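Local coordinates for protein bifunctional endo-1,4-beta-xylanase A (Neocallimastix patriciarum, PDB 2VG9) that hydrolyses internal beta-1,4-xylosidic linkages of xylan as a family 11 glycoside hydrolase with a beta jelly roll fold, here as a loop-swap variant, at residues A[176-179]-A[180-183]; A[129-133]-A[134-138]. All coordinates share one frame; numbering follows the deposited sequence.

Contact 1: A[176-179]-A[180-183]; sequences DHFK and EWAK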
loop_
_atom_site.group_PDB
_atom_site.type_symbol
_atom_site.label_atom_id
_atom_site.label_comp_id
_atom_site.label_asym_id
_atom_site.label_seq_id
_atom_site.Cartn_x
_atom_site.Cartn_y
_atom_site.Cartn_z
ATOM N N ASP A 176 0.185 4.192 14.955
ATOM C CA ASP A 176 0.413 3.096 15.927
ATOM C C ASP A 176 1.252 1.938 15.310
ATOM O O ASP A 176 2.076 1.341 15.989
ATOM C CB ASP A 176 -0.919 2.544 16.466
ATOM C CG ASP A 176 -1.474 3.343 17.625
ATOM O OD1 ASP A 176 -0.875 4.394 17.974
ATOM O OD2 ASP A 176 -2.526 2.908 18.173
ATOM N N HIS A 177 1.031 1.642 14.023
ATOM C CA HIS A 177 1.863 0.713 13.261
ATOM C C HIS A 177 3.275 1.249 13.180
ATOM O O HIS A 177 4.219 0.510 13.445
ATOM C CB HIS A 177 1.285 0.464 11.866
ATOM C CG HIS A 177 0.032 -0.364 11.887
ATOM N ND1 HIS A 177 -1.228 0.185 12.048
ATOM C CD2 HIS A 177 -0.150 -1.700 11.827
ATOM C CE1 HIS A 177 -2.133 -0.781 12.056
ATOM N NE2 HIS A 177 -1.503 -1.930 11.934
ATOM N N PHE A 178 3.432 2.540 12.863
ATOM C CA PHE A 178 4.805 3.120 12.812
ATOM C C PHE A 178 5.501 2.968 14.172
ATOM O O PHE A 178 6.697 2.636 14.222
ATOM C CB PHE A 178 4.815 4.603 12.383
ATOM C CG PHE A 178 4.229 4.875 11.000
ATOM C CD1 PHE A 178 3.986 3.832 10.094
ATOM C CD2 PHE A 178 3.960 6.197 10.600
ATOM C CE1 PHE A 178 3.443 4.097 8.804
ATOM C CE2 PHE A 178 3.439 6.473 9.331
ATOM C CZ PHE A 178 3.208 5.424 8.426
ATOM N N LYS A 179 4.770 3.219 15.258
ATOM C CA LYS A 179 5.317 3.127 16.638
ATOM C C LYS A 179 5.762 1.710 16.971
ATOM O O LYS A 179 6.862 1.505 17.501
ATOM C CB LYS A 179 4.286 3.556 17.686
ATOM C CG LYS A 179 4.173 5.056 17.913
ATOM C CD LYS A 179 3.071 5.349 18.971
ATOM C CE LYS A 179 2.284 6.630 18.624
ATOM N NZ LYS A 179 1.753 7.350 19.849
ATOM N N GLU A 180 4.910 0.737 16.639
ATOM C CA GLU A 180 5.247 -0.685 16.777
ATOM C C GLU A 180 6.483 -1.087 16.018
ATOM O O GLU A 180 7.291 -1.857 16.558
ATOM C CB GLU A 180 4.065 -1.607 16.412
ATOM C CG GLU A 180 2.920 -1.572 17.453
ATOM C CD GLU A 180 3.256 -2.247 18.804
ATOM O OE1 GLU A 180 4.332 -2.850 18.969
ATOM O OE2 GLU A 180 2.420 -2.179 19.723
ATOM N N TRP A 181 6.646 -0.610 14.773
ATOM C CA TRP A 181 7.869 -0.917 14.020
ATOM C C TRP A 181 9.110 -0.266 14.649
ATOM O O TRP A 181 10.193 -0.886 14.759
ATOM C CB TRP A 181 7.718 -0.517 12.553
ATOM C CG TRP A 181 6.543 -1.171 11.820
ATOM C CD1 TRP A 181 5.911 -2.369 12.111
ATOM C CD2 TRP A 181 5.866 -0.637 10.667
ATOM N NE1 TRP A 181 4.879 -2.587 11.206
ATOM C CE2 TRP A 181 4.844 -1.542 10.315
ATOM C CE3 TRP A 181 6.024 0.535 9.912
ATOM C CZ2 TRP A 181 3.983 -1.308 9.239
ATOM C CZ3 TRP A 181 5.180 0.754 8.844
ATOM C CH2 TRP A 181 4.160 -0.148 8.531
ATOM N N ALA A 182 8.943 0.987 15.076
ATOM C CA ALA A 182 9.971 1.725 15.794
ATOM C C ALA A 182 10.410 0.974 17.062
ATOM O O ALA A 182 11.604 0.880 17.335
ATOM C CB ALA A 182 9.472 3.129 16.121
ATOM N N LYS A 183 9.449 0.390 17.779
ATOM C CA LYS A 183 9.703 -0.363 19.010
ATOM C C LYS A 183 10.599 -1.577 18.790
ATOM O O LYS A 183 11.161 -2.081 19.753
ATOM C CB LYS A 183 8.409 -0.876 19.619
ATOM C CG LYS A 183 7.868 -0.093 20.770
ATOM C CD LYS A 183 6.476 -0.614 21.103
ATOM C CE LYS A 183 5.996 -0.113 22.442
ATOM N NZ LYS A 183 5.659 1.339 22.414
#
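Phe178 and Trp181 meet on the inner side of helix 174-182, the single alpha helix of this beta jelly roll, as is usual in family 11 xylanases. The phenyl ring brings CD1 to 3.5 Å from CZ3 of Trp181. CZ3 lies at the edge of the phenyl ring, near its plane, whereas CD1 approaches the indole obliquely; the ring planes are inclined by 40°. One face of the indole is covered by the backbone, His177 O standing 3.3 Å above its plane toward the rim. The indole reaches this place because Trp181 CG is anti to its own carbonyl carbon (chi1 -58°), which turns the side chain back along the helix over the preceding turn. His177 O also accepts the Trp181 N-H at 3.0 Å, so one carbonyl both holds the Trp181 backbone and lies against the indole of the same residue. A leucine in place of Trp181 would probably lose the CZ3 contact with Phe178 CD1, leave Ser161 OG without the NE1 donor and open a gap over the His177 carbonyl. Farther out, Phe99 and Tyr112 pack edge-to-face with Phe178, Trp186 meets the Trp181 ring, and Ser161 OG takes a weak hydrogen bond from NE1. On the side facing strand 128-132, Glu180 folds its CG to within 3.4 Å of Asp176 O, the same oxygen that accepts the Glu180 N-H at 3.0 Å.

Contact 2: A[129-133]-A[134-138]; sequences MVTID and GAQYK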
loop_
_atom_site.group_PDB
_atom_site.type_symbol
_atom_site.label_atom_id
_atom_site.label_comp_id
_atom_site.label_asym_id
_atom_site.label_seq_id
_atom_site.Cartn_x
_atom_site.Cartn_y
_atom_site.Cartn_z
ATOM N N MET A 129 3.489 -10.893 16.943
ATOM C CA MET A 129 2.103 -10.416 16.973
ATOM C C MET A 129 1.984 -9.210 17.850
ATOM O O MET A 129 2.550 -9.180 18.936
ATOM C CB MET A 129 1.194 -11.518 17.494
ATOM C CG MET A 129 1.233 -12.727 16.645
ATOM S SD MET A 129 0.385 -12.410 15.099
ATOM C CE MET A 129 0.408 -14.073 14.394
ATOM N N VAL A 130 1.238 -8.212 17.389
ATOM C CA VAL A 130 0.993 -7.018 18.169
ATOM C C VAL A 130 -0.523 -6.708 18.177
ATOM O O VAL A 130 -1.275 -7.239 17.369
ATOM C CB VAL A 130 1.818 -5.811 17.640
ATOM C CG1 VAL A 130 3.345 -6.074 17.747
ATOM C CG2 VAL A 130 1.409 -5.454 16.193
ATOM N N THR A 131 -0.968 -5.881 19.115
ATOM C CA THR A 131 -2.372 -5.486 19.141
ATOM C C THR A 131 -2.466 -4.023 18.757
ATOM O O THR A 131 -1.894 -3.185 19.448
ATOM C CB THR A 131 -3.009 -5.722 20.576
ATOM O OG1 THR A 131 -2.884 -7.100 20.935
ATOM C CG2 THR A 131 -4.496 -5.347 20.585
ATOM N N ILE A 132 -3.182 -3.715 17.671
ATOM C CA ILE A 132 -3.367 -2.339 17.203
ATOM C C ILE A 132 -4.857 -2.185 16.832
ATOM O O ILE A 132 -5.425 -3.065 16.203
ATOM C CB ILE A 132 -2.434 -1.959 15.979
ATOM C CG1 ILE A 132 -0.947 -2.001 16.394
ATOM C CG2 ILE A 132 -2.778 -0.574 15.446
ATOM C CD1 ILE A 132 0.093 -2.135 15.245
ATOM N N ASP A 133 -5.482 -1.079 17.235
ATOM C CA ASP A 133 -6.915 -0.888 16.978
ATOM C C ASP A 133 -7.765 -2.090 17.449
ATOM O O ASP A 133 -8.770 -2.447 16.827
ATOM C CB ASP A 133 -7.174 -0.557 15.483
ATOM C CG ASP A 133 -6.510 0.741 15.053
ATOM O OD1 ASP A 133 -6.647 1.748 15.785
ATOM O OD2 ASP A 133 -5.830 0.758 14.006
ATOM N N GLY A 134 -7.325 -2.726 18.542
ATOM C CA GLY A 134 -8.034 -3.824 19.156
ATOM C C GLY A 134 -7.917 -5.132 18.395
ATOM O O GLY A 134 -8.666 -6.087 18.667
ATOM N N ALA A 135 -7.007 -5.168 17.416
ATOM C CA ALA A 135 -6.889 -6.306 16.524
ATOM C C ALA A 135 -5.452 -6.804 16.458
ATOM O O ALA A 135 -4.497 -6.029 16.673
ATOM C CB ALA A 135 -7.376 -5.932 15.115
ATOM N N GLN A 136 -5.314 -8.084 16.114
ATOM C CA GLN A 136 -4.024 -8.740 15.984
ATOM C C GLN A 136 -3.399 -8.537 14.598
ATOM O O GLN A 136 -4.071 -8.741 13.563
ATOM C CB GLN A 136 -4.149 -10.244 16.287
ATOM C CG GLN A 136 -4.585 -10.557 17.734
ATOM C CD GLN A 136 -3.737 -9.799 18.810
ATOM O OE1 GLN A 136 -4.213 -8.848 19.457
ATOM N NE2 GLN A 136 -2.478 -10.211 18.967
ATOM N N TYR A 137 -2.132 -8.092 14.605
ATOM C CA TYR A 137 -1.350 -7.928 13.387
ATOM C C TYR A 137 -0.023 -8.604 13.678
ATOM O O TYR A 137 0.479 -8.540 14.802
ATOM C CB TYR A 137 -1.070 -6.451 13.070
ATOM C CG TYR A 137 -2.250 -5.673 12.522
ATOM C CD1 TYR A 137 -2.371 -5.426 11.144
ATOM C CD2 TYR A 137 -3.255 -5.192 13.372
ATOM C CE1 TYR A 137 -3.447 -4.678 10.652
ATOM C CE2 TYR A 137 -4.361 -4.477 12.858
ATOM C CZ TYR A 137 -4.450 -4.231 11.523
ATOM O OH TYR A 137 -5.535 -3.517 11.006
ATOM N N LYS A 138 0.541 -9.232 12.659
ATOM C CA LYS A 138 1.884 -9.769 12.703
ATOM C C LYS A 138 2.792 -8.770 12.026
ATOM O O LYS A 138 2.544 -8.366 10.866
ATOM C CB LYS A 138 1.912 -11.066 11.917
ATOM C CG LYS A 138 3.282 -11.721 11.891
ATOM C CD LYS A 138 3.259 -13.048 11.164
ATOM C CE LYS A 138 4.660 -13.674 11.245
ATOM N NZ LYS A 138 4.621 -15.078 10.790
#
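A beta hairpin with a two-residue loop joins strands 128-132 and 135-145 through a type I' turn from Ile132 to Ala135, with Asp133 and Gly134 at its corner. Both corner residues have positive phi, a backbone conformation that suits glycine at the second position. The turn is closed by Ala135 N to Ile132 O at 2.9 Å and by Ile132 N to Ala135 O at 2.8 Å. Val130 and Tyr137 form the next hydrogen-bonded pair, with Val130 N 2.7 Å from Tyr137 O. Between these pairs, on the outer face, Thr131 OG1 donates to Gln136 OE1 at 2.6 Å, meeting a lone pair in the plane of the amide. The bend of Gln136 at chi2 (-50°) folds its amide across to the opposite strand for this bond. The Met129 and Lys138 side chains run at a slant to each other, with Met129 SD 3.8 Å from Lys138 CB, while the extended lysine runs on to a salt bridge with Asp124. On the other face Val130 CG2 packs against Tyr137 CB at 4.1 Å, and the tyrosine ring turns its edge to Ile132 O. Tyr137 OH hydrogen-bonds Glu116 and Arg163. Strand 153-163 flanks strand 135-145, Lys138 sharing backbone hydrogen bonds with Val162, and helix 174-182 packs on Val130 and Ile132.

Overall arrangement
Contact 2 comes first along the chain, and the helix of contact 1 then packs across the inner face of its hairpin; their centres are about 11 Å apart. His177 makes the join: its CD2 lies 3.5 Å from Ile132 CD1, and its ring meets that of Tyr137 edge-to-face, where His177 NE2 lies 3.6 Å from Tyr137 CE1. Glu180 extends the interface, its CG 3.6 Å from Ile132 CD1 and its OE1 3.6 Å from Val130 CG1. Thr173, just before the helix, links the two as well, its hydroxyl bonding to Asp133 and its carbonyl oxygen weakly to His177. Both contacts lie on the same side of the chain's centre, about 17 and 18 Å from it.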